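PDB 2FZF: hypothetical protein from Pyrococcus furiosus, which is of unknown function but belongs to the rubrerythrin family of the ferritin clan and folds as an all-helical bundle that pairs with a second copy. Local coordinates for residues 49-54 with 155-160; 101-106 with 162-167. All blocks are in the same frame, centred on the assembly; numbering follows the deposited sequence.

How the contacts relate
Helix 134-164 takes part in both contacts, meeting helix 51-61 in contact 1 and the start of helix 103-129 in contact 2. The two lie about 12 Å apart, centre to centre, and join directly where Leu-51 CD2 packs on Ile-106 CG2 at 3.8 Å. Contact 1 is buried and mixes a leucine methyl with a lysine-glutamate salt bridge whose hydrogen bond is weak. Contact 2, farther from the centre of the chain, lies at the surface, where helix 134-164 gives out; valine meets tryptophan there without any hydrogen bond across, and the charges pair within segment 101-106 instead. Each contact also has residues against the second subunit.

Contact 1. Residues 49-54 with 155-160; sequences EALKEK and RAEYEL
Glu-157 reaches across to Leu-51 and Lys-54, and its neighbours along helix 134-164 turn to other partners. Arg-155, first in the segment, forms a salt bridge with Asp-145 of the second subunit, and Ala-156 packs on Tyr-142 of that subunit. Next comes Glu-157, whose CG stands anti to the carbonyl carbon (chi1 -73°); a bend at chi2 leaves the carboxylate alongside the first turn of helix 51-61. The side chains of Leu-51 and Glu-157 run past each other in opposite directions, and the CD1 methyl of Leu-51 lies 3.5 Å from Glu-157 CG and near OE1. This is helix-to-helix packing within the bundle of a rubrerythrin-family protein, with a charged group set into a buried interface. Lys-54 crosses Glu-157 at about a right angle, its chain bent at chi2 and chi4; Lys-54 NZ forms a salt bridge with Glu-157 OE2, its hydrogen bond weak at 3.5 Å, while Lys-54 CG lies 3.6 Å from Glu-157 OE2. With an alanine at Glu-157, Lys-54 NZ would probably keep at most a long, weak pair with Glu-61 of the second subunit, and a gap would open beside the Leu-51 methyl. One residue on, Tyr-158 points away and touches Ile-107 and Arg-111 of helix 103-129.

Contact 2. Residues 101-106 with 162-167; sequences EKVQDI and LNWEMY
Val-103 sets CG2 beside its backbone N and CG1 anti to it (chi1 -175°), and CG2 is the branch that meets Trp-164. With chi1 at -136° and chi2 near -91°, the indole of Trp-164 reaches this methyl. Here the first turn of helix 103-129 packs against the fraying C-terminal end of helix 134-164, at one end of the helical bundle of this rubrerythrin-family protein. The two side chains cross at about a right angle, and Val-103 CG2 comes to 3.7 Å from Trp-164 CD1 on the five-membered ring, with NE1 slightly farther at 4.1 Å. The methyl approaches the ring obliquely. Glu-165 also points toward helix 103-129, bringing OE1 within 4.2 Å of Val-103 CB, but no hydrogen bond joins the segments. The amide of Gln-104 turns to its own helix, where NE2 bonds to Asp-108 OD2. Charges before and within the first turn form a network: Lys-102 NZ lies between Glu-101 and Asp-105, the latter a long pair at 3.8 Å to OD1. In the shorter of these salt bridges, Lys-102 NZ donates to Glu-101 OE2 at 3.0 Å, nearly in line with the carboxylate C-O bond.

Contact 1. Residues 49-54 with 155-160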
loop_
_atom_site.group_PDB
_atom_site.type_symbol
_atom_site.label_atom_id
_atom_site.label_comp_id
_atom_site.label_asym_id
_atom_site.label_seq_id
_atom_site.Cartn_x
_atom_site.Cartn_y
_atom_site.Cartn_z
ATOM N N GLU A 49 19.385 4.321 0.924
ATOM C CA GLU A 49 18.931 3.803 2.209
ATOM C C GLU A 49 17.550 4.339 2.588
ATOM O O GLU A 49 17.406 5.080 3.564
ATOM C CB GLU A 49 19.959 4.164 3.293
ATOM C CG GLU A 49 20.403 5.637 3.253
ATOM C CD GLU A 49 21.492 5.979 4.258
ATOM O OE1 GLU A 49 22.581 5.361 4.205
ATOM O OE2 GLU A 49 21.251 6.876 5.097
ATOM N N ALA A 50 16.537 3.959 1.818
ATOM C CA ALA A 50 15.174 4.401 2.080
ATOM C C ALA A 50 14.244 3.738 1.082
ATOM O O ALA A 50 13.273 3.079 1.451
ATOM C CB ALA A 50 15.078 5.915 1.952
ATOM N N LEU A 51 14.563 3.922 -0.190
ATOM C CA LEU A 51 13.782 3.353 -1.257
ATOM C C LEU A 51 14.075 1.859 -1.343
ATOM O O LEU A 51 13.168 1.054 -1.554
ATOM C CB LEU A 51 14.130 4.053 -2.554
ATOM C CG LEU A 51 13.304 3.666 -3.771
ATOM C CD1 LEU A 51 11.814 3.875 -3.514
ATOM C CD2 LEU A 51 13.796 4.518 -4.919
ATOM N N LYS A 52 15.347 1.501 -1.165
ATOM C CA LYS A 52 15.781 0.103 -1.181
ATOM C C LYS A 52 15.029 -0.604 -0.071
ATOM O O LYS A 52 14.772 -1.805 -0.145
ATOM C CB LYS A 52 17.290 -0.000 -0.910
ATOM C CG LYS A 52 17.832 -1.441 -0.825
ATOM C CD LYS A 52 19.271 -1.500 -0.296
ATOM C CE LYS A 52 20.291 -0.921 -1.276
ATOM N NZ LYS A 52 21.022 -1.967 -2.062
ATOM N N GLU A 53 14.694 0.163 0.967
ATOM C CA GLU A 53 13.954 -0.332 2.131
ATOM C C GLU A 53 12.529 -0.650 1.676
ATOM O O GLU A 53 12.045 -1.768 1.864
ATOM C CB GLU A 53 13.915 0.738 3.239
ATOM C CG GLU A 53 14.581 0.364 4.589
ATOM C CD GLU A 53 13.848 -0.732 5.383
ATOM O OE1 GLU A 53 14.292 -1.040 6.518
ATOM O OE2 GLU A 53 12.836 -1.291 4.888
ATOM N N LYS A 54 11.865 0.349 1.087
ATOM C CA LYS A 54 10.508 0.187 0.578
ATOM C C LYS A 54 10.520 -0.927 -0.450
ATOM O O LYS A 54 9.722 -1.850 -0.377
ATOM C CB LYS A 54 10.003 1.485 -0.082
ATOM C CG LYS A 54 9.341 2.510 0.864
ATOM C CD LYS A 54 10.196 2.759 2.117
ATOM C CE LYS A 54 9.609 3.803 3.085
ATOM N NZ LYS A 54 9.645 5.212 2.580
ATOM N N ARG A 155 3.667 4.548 -6.274
ATOM C CA ARG A 155 3.419 5.867 -6.863
ATOM C C ARG A 155 3.871 6.958 -5.878
ATOM O O ARG A 155 4.313 8.037 -6.288
ATOM C CB ARG A 155 1.920 6.037 -7.193
ATOM C CG ARG A 155 1.572 7.266 -8.052
ATOM C CD ARG A 155 0.161 7.784 -7.751
ATOM N NE ARG A 155 -0.886 7.169 -8.554
ATOM C CZ ARG A 155 -2.190 7.247 -8.286
ATOM N NH1 ARG A 155 -3.065 6.650 -9.084
ATOM N NH2 ARG A 155 -2.629 7.892 -7.214
ATOM N N ALA A 156 3.757 6.684 -4.580
ATOM C CA ALA A 156 4.190 7.669 -3.603
ATOM C C ALA A 156 5.686 7.851 -3.847
ATOM O O ALA A 156 6.181 8.969 -4.031
ATOM C CB ALA A 156 3.920 7.174 -2.177
ATOM N N GLU A 157 6.403 6.736 -3.879
ATOM C CA GLU A 157 7.829 6.801 -4.140
ATOM C C GLU A 157 8.096 7.599 -5.413
ATOM O O GLU A 157 8.834 8.582 -5.402
ATOM C CB GLU A 157 8.409 5.396 -4.252
ATOM C CG GLU A 157 8.500 4.708 -2.909
ATOM C CD GLU A 157 9.102 5.607 -1.850
ATOM O OE1 GLU A 157 10.094 6.310 -2.150
ATOM O OE2 GLU A 157 8.583 5.606 -0.716
ATOM N N TYR A 158 7.484 7.164 -6.506
ATOM C CA TYR A 158 7.607 7.834 -7.793
ATOM C C TYR A 158 7.314 9.334 -7.667
ATOM O O TYR A 158 7.974 10.175 -8.291
ATOM C CB TYR A 158 6.615 7.203 -8.764
ATOM C CG TYR A 158 6.602 7.841 -10.119
ATOM C CD1 TYR A 158 7.707 7.742 -10.961
ATOM C CD2 TYR A 158 5.481 8.528 -10.573
ATOM C CE1 TYR A 158 7.693 8.303 -12.216
ATOM C CE2 TYR A 158 5.462 9.091 -11.829
ATOM C CZ TYR A 158 6.567 8.968 -12.643
ATOM O OH TYR A 158 6.527 9.457 -13.916
ATOM N N GLU A 159 6.309 9.647 -6.855
ATOM C CA GLU A 159 5.868 11.019 -6.598
ATOM C C GLU A 159 6.979 11.848 -5.932
ATOM O O GLU A 159 7.262 12.967 -6.350
ATOM C CB GLU A 159 4.622 10.975 -5.694
ATOM C CG GLU A 159 3.650 12.149 -5.816
ATOM C CD GLU A 159 3.019 12.272 -7.195
ATOM O OE1 GLU A 159 3.706 12.760 -8.118
ATOM O OE2 GLU A 159 1.847 11.879 -7.352
ATOM N N LEU A 160 7.603 11.281 -4.901
ATOM C CA LEU A 160 8.671 11.947 -4.168
ATOM C C LEU A 160 10.006 11.911 -4.910
ATOM O O LEU A 160 10.914 12.677 -4.606
ATOM C CB LEU A 160 8.821 11.308 -2.786
ATOM C CG LEU A 160 8.642 12.240 -1.578
ATOM C CD1 LEU A 160 7.493 13.222 -1.815
ATOM C CD2 LEU A 160 8.384 11.402 -0.330
#

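Contact 2. Residues 101-106 with 162-167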
loop_
_atom_site.group_PDB
_atom_site.type_symbol
_atom_site.label_atom_id
_atom_site.label_comp_id
_atom_site.label_asym_id
_atom_site.label_seq_id
_atom_site.Cartn_x
_atom_site.Cartn_y
_atom_site.Cartn_z
ATOM N N GLU A 101 22.714 4.505 -13.133
ATOM C CA GLU A 101 23.608 5.652 -13.180
ATOM C C GLU A 101 22.956 6.978 -12.818
ATOM O O GLU A 101 23.579 7.857 -12.217
ATOM C CB GLU A 101 24.202 5.770 -14.582
ATOM C CG GLU A 101 24.922 4.523 -15.094
ATOM C CD GLU A 101 24.608 4.254 -16.561
ATOM O OE1 GLU A 101 25.268 3.385 -17.173
ATOM O OE2 GLU A 101 23.688 4.913 -17.098
ATOM N N LYS A 102 21.700 7.127 -13.196
ATOM C CA LYS A 102 20.993 8.360 -12.926
ATOM C C LYS A 102 19.658 8.090 -12.280
ATOM O O LYS A 102 19.166 6.965 -12.294
ATOM C CB LYS A 102 20.793 9.118 -14.234
ATOM C CG LYS A 102 20.634 8.193 -15.409
ATOM C CD LYS A 102 20.618 8.946 -16.697
ATOM C CE LYS A 102 20.828 7.992 -17.833
ATOM N NZ LYS A 102 22.189 7.435 -17.704
ATOM N N VAL A 103 19.079 9.138 -11.708
ATOM C CA VAL A 103 17.782 9.044 -11.060
ATOM C C VAL A 103 16.699 8.683 -12.080
ATOM O O VAL A 103 15.716 8.035 -11.734
ATOM C CB VAL A 103 17.390 10.383 -10.399
ATOM C CG1 VAL A 103 16.087 10.220 -9.621
ATOM C CG2 VAL A 103 18.506 10.865 -9.492
ATOM N N GLN A 104 16.869 9.107 -13.331
ATOM C CA GLN A 104 15.865 8.810 -14.353
ATOM C C GLN A 104 15.653 7.292 -14.484
ATOM O O GLN A 104 14.517 6.822 -14.617
ATOM C CB GLN A 104 16.277 9.416 -15.704
ATOM C CG GLN A 104 15.223 9.301 -16.813
ATOM C CD GLN A 104 13.829 9.725 -16.360
ATOM O OE1 GLN A 104 13.649 10.795 -15.767
ATOM N NE2 GLN A 104 12.831 8.889 -16.654
ATOM N N ASP A 105 16.755 6.544 -14.427
ATOM C CA ASP A 105 16.741 5.089 -14.509
ATOM C C ASP A 105 15.932 4.496 -13.358
ATOM O O ASP A 105 15.212 3.515 -13.544
ATOM C CB ASP A 105 18.177 4.556 -14.472
ATOM C CG ASP A 105 18.981 4.953 -15.700
ATOM O OD1 ASP A 105 20.235 4.935 -15.620
ATOM O OD2 ASP A 105 18.364 5.279 -16.741
ATOM N N ILE A 106 16.061 5.082 -12.169
ATOM C CA ILE A 106 15.305 4.609 -11.012
ATOM C C ILE A 106 13.846 4.984 -11.278
ATOM O O ILE A 106 12.936 4.232 -10.940
ATOM C CB ILE A 106 15.725 5.309 -9.659
ATOM C CG1 ILE A 106 17.247 5.417 -9.541
ATOM C CG2 ILE A 106 15.194 4.513 -8.463
ATOM C CD1 ILE A 106 17.934 4.105 -9.555
ATOM N N LEU A 162 10.268 12.670 -7.919
ATOM C CA LEU A 162 10.159 13.732 -8.916
ATOM C C LEU A 162 10.757 15.039 -8.413
ATOM O O LEU A 162 11.225 15.869 -9.200
ATOM C CB LEU A 162 8.693 13.944 -9.282
ATOM C CG LEU A 162 8.038 12.796 -10.045
ATOM C CD1 LEU A 162 6.535 12.923 -9.912
ATOM C CD2 LEU A 162 8.478 12.798 -11.512
ATOM N N ASN A 163 10.725 15.220 -7.096
ATOM C CA ASN A 163 11.277 16.417 -6.466
ATOM C C ASN A 163 12.805 16.395 -6.605
ATOM O O ASN A 163 13.448 17.442 -6.690
ATOM C CB ASN A 163 10.889 16.458 -4.976
ATOM C CG ASN A 163 9.378 16.565 -4.754
ATOM O OD1 ASN A 163 8.749 17.566 -5.120
ATOM N ND2 ASN A 163 8.794 15.528 -4.149
ATOM N N TRP A 164 13.365 15.188 -6.641
ATOM C CA TRP A 164 14.802 14.975 -6.756
ATOM C C TRP A 164 15.464 15.835 -7.833
ATOM O O TRP A 164 16.376 16.609 -7.538
ATOM C CB TRP A 164 15.076 13.498 -7.023
ATOM C CG TRP A 164 16.208 12.923 -6.228
ATOM C CD1 TRP A 164 17.522 12.858 -6.593
ATOM C CD2 TRP A 164 16.117 12.291 -4.947
ATOM N NE1 TRP A 164 18.256 12.216 -5.619
ATOM C CE2 TRP A 164 17.416 11.858 -4.597
ATOM C CE3 TRP A 164 15.064 12.046 -4.060
ATOM C CZ2 TRP A 164 17.691 11.191 -3.396
ATOM C CZ3 TRP A 164 15.336 11.382 -2.861
ATOM C CH2 TRP A 164 16.639 10.963 -2.545
ATOM N N GLU A 165 15.024 15.703 -9.079
ATOM C CA GLU A 165 15.614 16.506 -10.139
ATOM C C GLU A 165 14.697 17.628 -10.613
ATOM O O GLU A 165 14.606 18.679 -9.977
ATOM C CB GLU A 165 16.010 15.632 -11.335
ATOM C CG GLU A 165 17.244 14.773 -11.123
ATOM C CD GLU A 165 17.765 14.193 -12.433
ATOM O OE1 GLU A 165 16.972 13.563 -13.165
ATOM O OE2 GLU A 165 18.967 14.367 -12.729
ATOM N N MET A 166 14.017 17.396 -11.732
ATOM C CA MET A 166 13.120 18.387 -12.327
ATOM C C MET A 166 13.806 19.733 -12.570
ATOM O O MET A 166 15.030 19.844 -12.492
ATOM C CB MET A 166 11.865 18.571 -11.466
ATOM C CG MET A 166 10.827 17.453 -11.642
ATOM S SD MET A 166 10.242 17.203 -13.367
ATOM C CE MET A 166 11.314 15.859 -13.908
ATOM N N TYR A 167 13.013 20.755 -12.873
ATOM C CA TYR A 167 13.567 22.076 -13.152
ATOM C C TYR A 167 12.746 23.188 -12.486
ATOM O O TYR A 167 11.855 22.864 -11.670
ATOM C CB TYR A 167 13.629 22.301 -14.675
ATOM C CG TYR A 167 13.872 21.039 -15.492
ATOM C CD1 TYR A 167 12.843 20.115 -15.705
ATOM C CD2 TYR A 167 15.131 20.756 -16.033
ATOM C CE1 TYR A 167 13.056 18.942 -16.429
ATOM C CE2 TYR A 167 15.358 19.581 -16.762
ATOM C CZ TYR A 167 14.315 18.678 -16.955
ATOM O OH TYR A 167 14.523 17.509 -17.659
#